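Local coordinates for putative uncharacterized protein (Staphylococcus aureus subsp. aureus Mu50, PDB 3FYM) that is not characterised in function but is a putative membrane protein whose soluble helix-turn-helix domain probably binds DNA, at residues K2-A7 with N66-A71; E6-R11 with G52-Y57; L15-T20 with A58-I63. One frame throughout, in Å; residues are numbered along the deposited sequence. Where two conformers were deposited one is given.

Contact 1: K2-A7 with N66-A71; sequences KTVGEA and NQLIQA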
ATOM      1  N   LYS A   2      -1.461 -14.345  -3.246  1.00 21.62           N
ATOM      2  CA  LYS A   2      -0.857 -13.400  -2.299  1.00 17.43           C
ATOM      3  C   LYS A   2      -1.872 -12.277  -2.029  1.00 12.14           C
ATOM      4  O   LYS A   2      -2.710 -11.977  -2.851  1.00 12.57           O
ATOM      5  CB  LYS A   2       0.437 -12.761  -2.784  1.00 20.66           C
ATOM      6  CG  LYS A   2       0.356 -12.004  -4.064  1.00 28.67           C
ATOM      7  CD  LYS A   2       1.581 -11.977  -4.979  1.00 34.62           C
ATOM      8  CE  LYS A   2       1.053 -11.487  -6.342  1.00 38.46           C
ATOM      9  NZ  LYS A   2       1.986 -11.637  -7.487  1.00 50.80           N
ATOM     10  N   THR A   3      -1.752 -11.659  -0.865  1.00 11.70           N
ATOM     11  CA  THR A   3      -2.498 -10.428  -0.611  1.00 10.69           C
ATOM     12  C   THR A   3      -1.783  -9.270  -1.262  1.00  9.20           C
ATOM     13  O   THR A   3      -0.639  -9.331  -1.678  1.00  9.67           O
ATOM     14  CB  THR A   3      -2.575 -10.189   0.898  1.00 10.89           C
ATOM     15  OG1 THR A   3      -1.295 -10.133   1.385  1.00 12.19           O
ATOM     16  CG2 THR A   3      -3.267 -11.269   1.668  1.00 13.56           C
ATOM     17  N   VAL A   4      -2.493  -8.125  -1.334  1.00  8.96           N
ATOM     18  CA  VAL A   4      -1.871  -6.918  -1.905  1.00  8.64           C
ATOM     19  C   VAL A   4      -0.670  -6.518  -1.076  1.00  8.75           C
ATOM     20  O   VAL A   4       0.340  -6.114  -1.607  1.00  9.18           O
ATOM     21  CB  VAL A   4      -2.898  -5.791  -2.058  1.00  9.35           C
ATOM     22  CG1 VAL A   4      -3.404  -5.233  -0.701  1.00  9.66           C
ATOM     23  CG2 VAL A   4      -2.290  -4.678  -2.883  1.00 10.29           C
ATOM     24  N   GLY A   5      -0.762  -6.633   0.252  1.00  8.91           N
ATOM     25  CA  GLY A   5       0.361  -6.214   1.089  1.00 10.68           C
ATOM     26  C   GLY A   5       1.558  -7.103   0.882  1.00  9.73           C
ATOM     27  O   GLY A   5       2.723  -6.662   0.870  1.00 10.97           O
ATOM     28  N   GLU A   6       1.410  -8.375   0.674  1.00 10.37           N
ATOM     29  CA  GLU A   6       2.451  -9.322   0.375  1.00 11.28           C
ATOM     30  C   GLU A   6       3.029  -9.052  -0.988  1.00 11.13           C
ATOM     31  O   GLU A   6       4.258  -9.169  -1.175  1.00 11.99           O
ATOM     32  CB  GLU A   6       1.934 -10.768   0.428  1.00 13.95           C
ATOM     33  CG  GLU A   6       1.595 -11.242   1.816  1.00 16.55           C
ATOM     34  CD  GLU A   6       0.755 -12.500   1.901  1.00 20.09           C
ATOM     35  OE1 GLU A   6       0.188 -13.008   0.925  1.00 21.46           O
ATOM     36  OE2 GLU A   6       0.663 -12.981   3.035  1.00 31.70           O
ATOM     37  N   ALA A   7       2.191  -8.695  -1.961  1.00 10.33           N
ATOM     38  CA  ALA A   7       2.718  -8.345  -3.290  1.00 11.08           C
ATOM     39  C   ALA A   7       3.647  -7.151  -3.181  1.00 10.12           C
ATOM     40  O   ALA A   7       4.732  -7.102  -3.765  1.00 11.44           O
ATOM     41  CB  ALA A   7       1.594  -8.090  -4.268  1.00 11.70           C
ATOM     42  N   ASN A  66      -3.216   0.632 -10.929  1.00  8.43           N
ATOM     43  CA  ASN A  66      -4.610   0.317 -11.166  1.00  8.13           C
ATOM     44  C   ASN A  66      -4.853  -1.190 -11.282  1.00  8.50           C
ATOM     45  O   ASN A  66      -5.835  -1.701 -10.760  1.00  8.65           O
ATOM     46  CB  ASN A  66      -5.153   1.007 -12.405  1.00  8.39           C
ATOM     47  CG  ASN A  66      -5.330   2.490 -12.251  1.00  7.89           C
ATOM     48  OD1 ASN A  66      -5.324   3.052 -11.143  1.00  9.28           O
ATOM     49  ND2 ASN A  66      -5.530   3.135 -13.381  1.00  9.21           N
ATOM     50  N   GLN A  67      -3.963  -1.880 -11.983  1.00  9.95           N
ATOM     51  CA  GLN A  67      -4.248  -3.308 -12.170  1.00 12.03           C
ATOM     52  C   GLN A  67      -3.900  -4.084 -10.906  1.00 10.67           C
ATOM     53  O   GLN A  67      -4.514  -5.094 -10.654  1.00 10.41           O
ATOM     54  CB  GLN A  67      -3.731  -3.934 -13.429  1.00 11.02           C
ATOM     55  CG  GLN A  67      -2.269  -4.149 -13.306  1.00 14.32           C
ATOM     56  CD  GLN A  67      -1.511  -4.498 -14.607  1.00 12.24           C
ATOM     57  OE1 GLN A  67      -2.073  -4.430 -15.709  1.00 13.93           O
ATOM     58  NE2 GLN A  67      -0.237  -4.754 -14.536  1.00 11.66           N
ATOM     59  N   LEU A  68      -2.948  -3.621 -10.054  1.00  9.83           N
ATOM     60  CA  LEU A  68      -2.740  -4.247  -8.738  1.00  9.40           C
ATOM     61  C   LEU A  68      -3.994  -4.111  -7.903  1.00  8.93           C
ATOM     62  O   LEU A  68      -4.456  -5.088  -7.294  1.00  9.64           O
ATOM     63  CB  LEU A  68      -1.556  -3.564  -8.051  1.00  9.62           C
ATOM     64  CG  LEU A  68      -1.238  -4.095  -6.640  1.00  9.73           C
ATOM     65  CD1 LEU A  68      -0.612  -5.493  -6.720  1.00 11.22           C
ATOM     66  CD2 LEU A  68      -0.346  -3.136  -5.843  1.00 11.48           C
ATOM     67  N   ILE A  69      -4.526  -2.897  -7.822  1.00  8.60           N
ATOM     68  CA  ILE A  69      -5.733  -2.633  -7.033  1.00  8.31           C
ATOM     69  C   ILE A  69      -6.891  -3.498  -7.532  1.00  8.43           C
ATOM     70  O   ILE A  69      -7.603  -4.118  -6.753  1.00  9.51           O
ATOM     71  CB  ILE A  69      -6.018  -1.124  -7.008  1.00  8.34           C
ATOM     72  CG1 ILE A  69      -4.920  -0.386  -6.230  1.00  8.96           C
ATOM     73  CG2 ILE A  69      -7.413  -0.828  -6.473  1.00  9.08           C
ATOM     74  CD1 ILE A  69      -4.766   1.057  -6.605  1.00 10.26           C
ATOM     75  N   GLN A  70      -7.061  -3.548  -8.862  1.00  8.68           N
ATOM     76  CA  GLN A  70      -8.122  -4.359  -9.456  1.00  9.37           C
ATOM     77  C   GLN A  70      -7.980  -5.844  -9.097  1.00  9.87           C
ATOM     78  O   GLN A  70      -8.949  -6.506  -8.827  1.00 11.43           O
ATOM     79  CB  GLN A  70      -8.051  -4.163 -10.982  1.00  9.77           C
ATOM     80  CG  GLN A  70      -9.045  -4.943 -11.752  1.00 11.53           C
ATOM     81  CD  GLN A  70      -8.896  -4.657 -13.233  1.00 11.33           C
ATOM     82  OE1 GLN A  70      -9.757  -4.119 -13.987  1.00 14.69           O
ATOM     83  NE2 GLN A  70      -7.774  -5.111 -13.677  1.00  9.89           N
ATOM     84  N   ALA A  71      -6.754  -6.353  -9.090  1.00 10.59           N
ATOM     85  CA  ALA A  71      -6.526  -7.772  -8.796  1.00 13.06           C
ATOM     86  C   ALA A  71      -6.790  -8.100  -7.329  1.00 13.15           C
ATOM     87  O   ALA A  71      -6.886  -9.263  -6.962  1.00 20.61           O
ATOM     88  CB  ALA A  71      -5.085  -8.141  -9.148  1.00 17.12           C
TER

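Contact 2: E6-R11 with G52-Y57; sequences EALKGR and GFIRKY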
ATOM      1  N   GLU A   6       1.410  -8.375   0.674  1.00 10.37           N
ATOM      2  CA  GLU A   6       2.451  -9.322   0.375  1.00 11.28           C
ATOM      3  C   GLU A   6       3.029  -9.052  -0.988  1.00 11.13           C
ATOM      4  O   GLU A   6       4.258  -9.169  -1.175  1.00 11.99           O
ATOM      5  CB  GLU A   6       1.934 -10.768   0.428  1.00 13.95           C
ATOM      6  CG  GLU A   6       1.595 -11.242   1.816  1.00 16.55           C
ATOM      7  CD  GLU A   6       0.755 -12.500   1.901  1.00 20.09           C
ATOM      8  OE1 GLU A   6       0.188 -13.008   0.925  1.00 21.46           O
ATOM      9  OE2 GLU A   6       0.663 -12.981   3.035  1.00 31.70           O
ATOM     10  N   ALA A   7       2.191  -8.695  -1.961  1.00 10.33           N
ATOM     11  CA  ALA A   7       2.718  -8.345  -3.290  1.00 11.08           C
ATOM     12  C   ALA A   7       3.647  -7.151  -3.181  1.00 10.12           C
ATOM     13  O   ALA A   7       4.732  -7.102  -3.765  1.00 11.44           O
ATOM     14  CB  ALA A   7       1.594  -8.090  -4.268  1.00 11.70           C
ATOM     15  N   LEU A   8       3.200  -6.102  -2.472  1.00  9.48           N
ATOM     16  CA  LEU A   8       3.992  -4.893  -2.309  1.00  9.92           C
ATOM     17  C   LEU A   8       5.291  -5.158  -1.556  1.00 10.25           C
ATOM     18  O   LEU A   8       6.371  -4.776  -1.987  1.00 11.12           O
ATOM     19  CB  LEU A   8       3.155  -3.800  -1.594  1.00  9.26           C
ATOM     20  CG  LEU A   8       2.006  -3.232  -2.424  1.00  9.74           C
ATOM     21  CD1 LEU A   8       1.105  -2.432  -1.510  1.00 11.44           C
ATOM     22  CD2 LEU A   8       2.521  -2.378  -3.585  1.00 11.40           C
ATOM     23  N   LYS A   9       5.166  -5.823  -0.421  1.00 10.42           N
ATOM     24  CA  LYS A   9       6.351  -6.137   0.420  1.00 10.83           C
ATOM     25  C   LYS A   9       7.339  -6.984  -0.349  1.00 11.83           C
ATOM     26  O   LYS A   9       8.543  -6.779  -0.245  1.00 12.65           O
ATOM     27  CB  LYS A   9       5.916  -6.806   1.706  1.00 11.16           C
ATOM     28  CG  LYS A   9       7.048  -7.077   2.698  1.00 13.02           C
ATOM     29  CD  LYS A   9       6.569  -7.695   3.978  1.00 13.12           C
ATOM     30  CE  LYS A   9       7.662  -7.855   5.010  1.00 15.84           C
ATOM     31  NZ  LYS A   9       7.086  -8.356   6.276  1.00 18.26           N
ATOM     32  N   GLY A  10       6.860  -7.986  -1.073  1.00 11.87           N
ATOM     33  CA  GLY A  10       7.716  -8.843  -1.829  1.00 13.59           C
ATOM     34  C   GLY A  10       8.552  -8.038  -2.798  1.00 13.27           C
ATOM     35  O   GLY A  10       9.772  -8.232  -2.978  1.00 15.25           O
ATOM     36  N   ARG A  11       7.919  -7.117  -3.537  1.00 12.43           N
ATOM     37  CA  ARG A  11       8.608  -6.266  -4.450  1.00 12.77           C
ATOM     38  C   ARG A  11       9.628  -5.368  -3.752  1.00 12.10           C
ATOM     39  O   ARG A  11      10.762  -5.231  -4.224  1.00 14.20           O
ATOM     40  CB  ARG A  11       7.621  -5.418  -5.240  1.00 12.27           C
ATOM     41  CG  ARG A  11       8.245  -4.414  -6.187  1.00 13.04           C
ATOM     42  CD  ARG A  11       9.079  -5.035  -7.277  1.00 15.23           C
ATOM     43  NE  ARG A  11       9.590  -3.939  -8.141  1.00 16.12           N
ATOM     44  CZ  ARG A  11      10.384  -4.077  -9.195  1.00 17.18           C
ATOM     45  NH1 ARG A  11      10.789  -5.303  -9.525  1.00 21.56           N
ATOM     46  NH2 ARG A  11      10.784  -3.009  -9.873  1.00 18.08           N
ATOM     47  N   GLY A  52      -5.118   5.113  -1.890  1.00  8.70           N
ATOM     48  CA  GLY A  52      -4.100   6.079  -2.212  1.00  9.36           C
ATOM     49  C   GLY A  52      -2.725   5.704  -1.665  1.00  8.69           C
ATOM     50  O   GLY A  52      -1.711   5.973  -2.342  1.00  9.66           O
ATOM     51  N   PHE A  53      -2.669   5.122  -0.498  1.00  8.60           N
ATOM     52  CA  PHE A  53      -1.388   4.641   0.042  1.00  8.72           C
ATOM     53  C   PHE A  53      -0.826   3.516  -0.820  1.00  8.53           C
ATOM     54  O   PHE A  53       0.380   3.487  -1.124  1.00  9.30           O
ATOM     55  CB  PHE A  53      -1.515   4.184   1.468  1.00  9.40           C
ATOM     56  CG  PHE A  53      -1.770   5.224   2.499  1.00  9.91           C
ATOM     57  CD1 PHE A  53      -2.294   4.891   3.724  1.00 14.38           C
ATOM     58  CD2 PHE A  53      -1.467   6.538   2.306  1.00 15.37           C
ATOM     59  CE1 PHE A  53      -2.424   5.797   4.752  1.00 15.13           C
ATOM     60  CE2 PHE A  53      -1.603   7.460   3.351  1.00 16.37           C
ATOM     61  CZ  PHE A  53      -2.099   7.086   4.557  1.00 13.84           C
ATOM     62  N   ILE A  54      -1.671   2.541  -1.162  1.00  8.24           N
ATOM     63  CA  ILE A  54      -1.232   1.446  -2.045  1.00  8.21           C
ATOM     64  C   ILE A  54      -0.710   2.007  -3.350  1.00  8.30           C
ATOM     65  O   ILE A  54       0.301   1.540  -3.868  1.00  8.84           O
ATOM     66  CB  ILE A  54      -2.393   0.458  -2.254  1.00  8.12           C
ATOM     67  CG1 ILE A  54      -2.655  -0.366  -0.984  1.00  8.94           C
ATOM     68  CG2 ILE A  54      -2.130  -0.478  -3.430  1.00  9.35           C
ATOM     69  CD1 ILE A  54      -3.977  -1.085  -0.989  1.00  9.74           C
ATOM     70  N   ARG A  55      -1.411   2.968  -3.918  1.00  8.64           N
ATOM     71  CA  ARG A  55      -1.026   3.573  -5.190  1.00  9.14           C
ATOM     72  C   ARG A  55       0.350   4.229  -5.117  1.00  9.33           C
ATOM     73  O   ARG A  55       1.180   4.056  -6.021  1.00 10.19           O
ATOM     74  CB  ARG A  55      -2.088   4.586  -5.608  1.00 10.01           C
ATOM     75  CG  ARG A  55      -1.865   5.306  -6.874  1.00 10.79           C
ATOM     76  CD  ARG A  55      -3.037   6.233  -7.228  1.00 12.14           C
ATOM     77  NE  ARG A  55      -4.290   5.439  -7.348  1.00 11.35           N
ATOM     78  CZ  ARG A  55      -4.587   4.712  -8.424  1.00 10.12           C
ATOM     79  NH1 ARG A  55      -5.673   4.007  -8.418  1.00 10.41           N
ATOM     80  NH2 ARG A  55      -3.797   4.699  -9.468  1.00 10.55           N
ATOM     81  N   LYS A  56       0.601   4.978  -4.051  1.00  9.31           N
ATOM     82  CA  LYS A  56       1.885   5.644  -3.943  0.50 10.42           C
ATOM     83  C   LYS A  56       3.002   4.629  -3.747  1.00  9.69           C
ATOM     84  O   LYS A  56       4.076   4.750  -4.337  1.00 11.12           O
ATOM     85  CB  LYS A  56       1.821   6.658  -2.801  0.50 11.81           C
ATOM     86  CG  LYS A  56       3.087   7.480  -2.709  0.50 13.24           C
ATOM     87  CD  LYS A  56       3.397   8.263  -3.968  0.50 19.46           C
ATOM     88  CE  LYS A  56       4.617   9.152  -3.825  0.50 24.37           C
ATOM     89  NZ  LYS A  56       4.700  10.074  -4.997  0.50 30.64           N
ATOM     90  N   TYR A  57       2.777   3.630  -2.884  1.00  9.27           N
ATOM     91  CA  TYR A  57       3.735   2.544  -2.697  1.00  8.86           C
ATOM     92  C   TYR A  57       4.046   1.905  -4.040  1.00  9.07           C
ATOM     93  O   TYR A  57       5.211   1.780  -4.457  1.00  9.76           O
ATOM     94  CB  TYR A  57       3.193   1.623  -1.625  1.00  8.50           C
ATOM     95  CG  TYR A  57       4.038   0.521  -1.087  1.00  8.59           C
ATOM     96  CD1 TYR A  57       5.056  -0.130  -1.786  1.00  9.79           C
ATOM     97  CD2 TYR A  57       3.791   0.041   0.193  1.00  8.81           C
ATOM     98  CE1 TYR A  57       5.782  -1.137  -1.280  1.00 10.18           C
ATOM     99  CE2 TYR A  57       4.522  -1.008   0.745  1.00  9.41           C
ATOM    100  CZ  TYR A  57       5.510  -1.609   0.017  1.00  9.62           C
ATOM    101  OH  TYR A  57       6.277  -2.616   0.476  1.00 11.06           O
TER

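Contact 3: L15-T20 with A58-I63; sequences LGMTLT and ASVVNI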
ATOM      1  N   LEU A  15      13.756  -5.470  -4.372  1.00 17.38           N
ATOM      2  CA  LEU A  15      14.508  -4.270  -4.700  1.00 17.76           C
ATOM      3  C   LEU A  15      15.584  -4.011  -3.647  1.00 18.34           C
ATOM      4  O   LEU A  15      16.395  -3.086  -3.865  1.00 21.76           O
ATOM      5  CB  LEU A  15      13.598  -3.065  -4.794  1.00 17.14           C
ATOM      6  CG  LEU A  15      12.664  -3.038  -6.022  1.00 17.04           C
ATOM      7  CD1 LEU A  15      11.590  -1.966  -5.833  1.00 18.95           C
ATOM      8  CD2 LEU A  15      13.455  -2.843  -7.278  1.00 20.80           C
ATOM      9  N   GLY A  16      15.581  -4.746  -2.529  1.00 18.32           N
ATOM     10  CA  GLY A  16      16.500  -4.477  -1.448  1.00 20.09           C
ATOM     11  C   GLY A  16      16.205  -3.165  -0.756  1.00 20.02           C
ATOM     12  O   GLY A  16      17.051  -2.610  -0.094  1.00 24.36           O
ATOM     13  N   MET A  17      14.981  -2.653  -0.866  1.00 16.72           N
ATOM     14  CA  MET A  17      14.585  -1.385  -0.308  1.00 15.89           C
ATOM     15  C   MET A  17      14.095  -1.539   1.132  1.00 14.40           C
ATOM     16  O   MET A  17      13.275  -2.351   1.450  1.00 16.79           O
ATOM     17  CB  MET A  17      13.497  -0.763  -1.196  1.00 15.34           C
ATOM     18  CG  MET A  17      13.089   0.648  -0.792  1.00 15.97           C
ATOM     19  SD  MET A  17      11.730   1.342  -1.740  1.00 18.00           S
ATOM     20  CE  MET A  17      12.548   1.497  -3.344  1.00 22.50           C
ATOM     21  N   THR A  18      14.637  -0.675   2.003  1.00 15.79           N
ATOM     22  CA  THR A  18      14.176  -0.720   3.415  1.00 14.64           C
ATOM     23  C   THR A  18      12.890   0.114   3.559  1.00 13.41           C
ATOM     24  O   THR A  18      12.526   0.929   2.716  1.00 13.53           O
ATOM     25  CB  THR A  18      15.216  -0.263   4.385  1.00 18.96           C
ATOM     26  OG1 THR A  18      15.435   1.077   3.996  1.00 18.64           O
ATOM     27  CG2 THR A  18      16.582  -0.846   4.295  1.00 22.38           C
ATOM     28  N   LEU A  19      12.192  -0.135   4.662  1.00 12.95           N
ATOM     29  CA  LEU A  19      11.044   0.682   5.061  1.00 12.54           C
ATOM     30  C   LEU A  19      11.417   2.134   5.216  1.00 12.84           C
ATOM     31  O   LEU A  19      10.658   2.998   4.858  1.00 13.73           O
ATOM     32  CB  LEU A  19      10.379   0.151   6.302  1.00 12.09           C
ATOM     33  CG  LEU A  19       9.602  -1.141   6.120  1.00 12.30           C
ATOM     34  CD1 LEU A  19       9.349  -1.750   7.483  1.00 13.05           C
ATOM     35  CD2 LEU A  19       8.322  -0.905   5.358  1.00 14.04           C
ATOM     36  N   THR A  20      12.640   2.361   5.747  1.00 15.33           N
ATOM     37  CA  THR A  20      13.063   3.754   5.862  1.00 17.24           C
ATOM     38  C   THR A  20      13.116   4.501   4.553  1.00 17.32           C
ATOM     39  O   THR A  20      12.670   5.613   4.341  1.00 18.20           O
ATOM     40  CB  THR A  20      14.462   3.815   6.565  1.00 20.48           C
ATOM     41  OG1 THR A  20      14.395   3.163   7.816  1.00 27.74           O
ATOM     42  CG2 THR A  20      14.902   5.253   6.746  1.00 25.34           C
ATOM     43  N   ALA A  58       2.991   1.433  -4.714  1.00  9.43           N
ATOM     44  CA  ALA A  58       3.146   0.741  -5.997  1.00  9.74           C
ATOM     45  C   ALA A  58       3.960   1.569  -6.962  1.00  9.98           C
ATOM     46  O   ALA A  58       4.861   1.093  -7.647  1.00 10.73           O
ATOM     47  CB  ALA A  58       1.786   0.376  -6.564  1.00  9.99           C
ATOM     48  N   SER A  59       3.628   2.859  -7.082  1.00 11.17           N
ATOM     49  CA  SER A  59       4.329   3.686  -8.063  0.50 12.85           C
ATOM     50  C   SER A  59       5.796   3.784  -7.733  1.00 12.67           C
ATOM     51  O   SER A  59       6.652   3.685  -8.630  1.00 14.84           O
ATOM     52  CB  SER A  59       3.642   5.058  -8.148  0.50 15.02           C
ATOM     53  OG  SER A  59       3.959   5.849  -7.030  0.50 22.20           O
ATOM     54  N   VAL A  60       6.190   3.927  -6.454  1.00 11.79           N
ATOM     55  CA  VAL A  60       7.588   3.993  -6.094  1.00 12.51           C
ATOM     56  C   VAL A  60       8.347   2.719  -6.438  1.00 11.77           C
ATOM     57  O   VAL A  60       9.539   2.784  -6.814  1.00 14.83           O
ATOM     58  CB  VAL A  60       7.728   4.334  -4.577  1.00 13.90           C
ATOM     59  CG1 VAL A  60       9.140   4.072  -4.084  1.00 15.28           C
ATOM     60  CG2 VAL A  60       7.334   5.782  -4.384  1.00 14.89           C
ATOM     61  N   VAL A  61       7.717   1.575  -6.329  1.00 11.18           N
ATOM     62  CA  VAL A  61       8.351   0.315  -6.563  1.00 11.28           C
ATOM     63  C   VAL A  61       8.052  -0.257  -7.968  1.00 11.30           C
ATOM     64  O   VAL A  61       8.310  -1.423  -8.253  1.00 12.68           O
ATOM     65  CB  VAL A  61       8.071  -0.729  -5.476  1.00 11.07           C
ATOM     66  CG1 VAL A  61       8.580  -0.200  -4.144  1.00 12.32           C
ATOM     67  CG2 VAL A  61       6.612  -1.135  -5.388  1.00 11.58           C
ATOM     68  N   ASN A  62       7.504   0.546  -8.874  0.50 11.31           N
ATOM     69  CA  ASN A  62       7.231   0.207 -10.281  0.50 12.29           C
ATOM     70  C   ASN A  62       6.399  -1.076 -10.406  0.50 10.71           C
ATOM     71  O   ASN A  62       6.588  -2.055 -11.150  0.50  9.87           O
ATOM     72  CB  ASN A  62       8.516   0.222 -11.139  0.50 14.48           C
ATOM     73  CG  ASN A  62       9.089   1.618 -11.376  0.50 15.89           C
ATOM     74  OD1 ASN A  62       8.628   2.422 -12.257  0.50 16.66           O
ATOM     75  ND2 ASN A  62      10.147   1.897 -10.631  0.50 16.03           N
ATOM     76  N   ILE A  63       5.297  -0.954  -9.649  1.00 10.61           N
ATOM     77  CA  ILE A  63       4.154  -1.784  -9.876  1.00  9.88           C
ATOM     78  C   ILE A  63       3.029  -0.902 -10.410  1.00  9.56           C
ATOM     79  O   ILE A  63       2.689   0.099  -9.781  1.00 10.46           O
ATOM     80  CB  ILE A  63       3.710  -2.532  -8.601  1.00 10.40           C
ATOM     81  CG1 ILE A  63       4.767  -3.551  -8.153  1.00 12.25           C
ATOM     82  CG2 ILE A  63       2.369  -3.226  -8.801  1.00 11.36           C
ATOM     83  CD1 ILE A  63       4.466  -4.166  -6.799  1.00 14.19           C
TER

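Contact 1: K2-A7 with N66-A71
Leu68 holds CG anti to its own backbone N (chi1 179°), which carries the isobutyl group out of helix 65-71 and between Val4 and Ala7 of helix 4-14. Val4 answers with CG2, the branch that lies anti to its N and points at Leu68. The contact ties the first and last helices of a five-helix, all-alpha domain of the helix-turn-helix clan, and it illustrates how one leucine can join two segments whose nearest ends are 59 residues apart. The two side chains cross at about a right angle, with Val4 CG2 3.9 Å from Leu68 CD2 and equally near its CG. The other methyl of the leucine fork, CD1, turns to Ala7, whose CB it approaches to 4.2 Å. The interaction is wholly apolar, modest in extent at 115 Å² of buried surface, and lies in the interior of the domain; Ile54 of helix 50-60 packs against the same Leu68.

The start of helix 4-14 is fixed by polar contacts just beside this apolar meeting. Thr3 and Glu6 form a capping box. Its weak half runs from Glu6 N to Thr3 OG1, 3.3 Å apart. The amides between are held by side chains from other parts of the chain: Val4 N by Glu75 and Gly5 N by Asn39. The opening amides of helix 65-71 are treated similarly, since Glu64 accepts from Asn66 N with OE1 and from Gln67 N with OE2. Carboxylates at such N-termini should suit the helix dipole. The stronger half of the capping box is nearly straight, Thr3 N donating over 3.0 Å at 168° to Glu6 OE1, which it meets from above the carboxylate plane.

Contact 2: E6-R11 with G52-Y57
Within the five-helix domain of the helix-turn-helix family, helix 4-14 and helix 50-60 pack alongside each other, and Leu8 and Tyr57 fill the interface between them. The short segments run in roughly the same direction, their axes inclined by 26°. They stay 11.2 Å apart at closest approach, a wide separation that large side chains must span. Here an aromatic ring does so: Tyr57 keeps CG anti to its backbone N (chi1 -172°) and reaches across until its phenol end lies beside the backbone of helix 4-14.

Leu8 lies along one face of that ring. Its CB makes a CH-pi contact, 3.8 Å from the Tyr57 ring centroid and 19° off the ring normal. The offset is toward the hydroxyl end, so CZ is the ring atom nearest to Leu8 CB, at 3.6 Å. Further out, the leucine fork spreads over the opposite end of the ring: Leu8 CD2 stands 3.8 Å from Tyr57 CD1, and Leu8 CD1 is 4.0 Å from Tyr57 CD2. Leu8 CD1 also meets Ile54 CG2 at 4.2 Å, one turn earlier on helix 50-60. Leu8 therefore touches two side chains of a single helix, one a flat surface and the other a methyl, while Ile36 and Leu68 add to the apolar surroundings from helices 30-37 and 65-71.

The polar end of Tyr57 is satisfied by a third helix. Its hydroxyl is hydrogen-bonded to OE2 of Glu37 on helix 30-37, which helps to fix the ring where Leu8 can cover it. That hydroxyl also comes close to the backbone of helix 4-14, but without a hydrogen bond: Tyr57 OH is 3.3 Å from Leu8 O.

Contact 3: L15-T20 with A58-I63
Neither a ring nor a planar polar group takes part where Leu15 and Met17 meet Val60 and Val61, so the contact has no faces or edges and rests on branched aliphatic groups and a thioether. It joins the turn between helices 4-14 and 19-26 to the end of helix 50-60, in the helix-turn-helix domain. Leu15 CD1 comes down on the branch point of valine, 3.7 Å from Val61 CB, and the two side chains pass at a slant. Extended through its first two torsions, Met17 carries SD to 4.3 Å from Val61 CG1; the bend at chi3 (-67°) then turns CE to Val60, 4.3 Å from Val60 CG1. Helices 4-14 and 50-60 both end in Schellman motifs, with positive phi at Gly16 and Asn62; in the second, Ile63 N reaches Ala58 O at 2.9 Å. Leu15 remains at the exposed border. Across the two segments the attraction is dispersive and the packing about Met17 fairly loose, which implies a joint without directed bonds between these side chains.

The three contacts follow one another along the inner side of helix 4-14 and the turn after it, and contact 2 lies about 8 Å, centre to centre, from each of the others. Contacts 1 and 2 merge where Leu68 CD2 meets Leu8 CD2 at 3.7 Å. Contact 3 joins contact 2 through a probable hydrogen bond of 2.8 Å from Arg11 NE to Val61 O. Contacts 1 and 3, about 14 Å apart between centres, still touch through Leu68 and Ile63. The zinc ligands Glu31 and His35 belong to none of these segments; they sit on helix 30-37, which contact 2 reaches through Ile36 and Glu37.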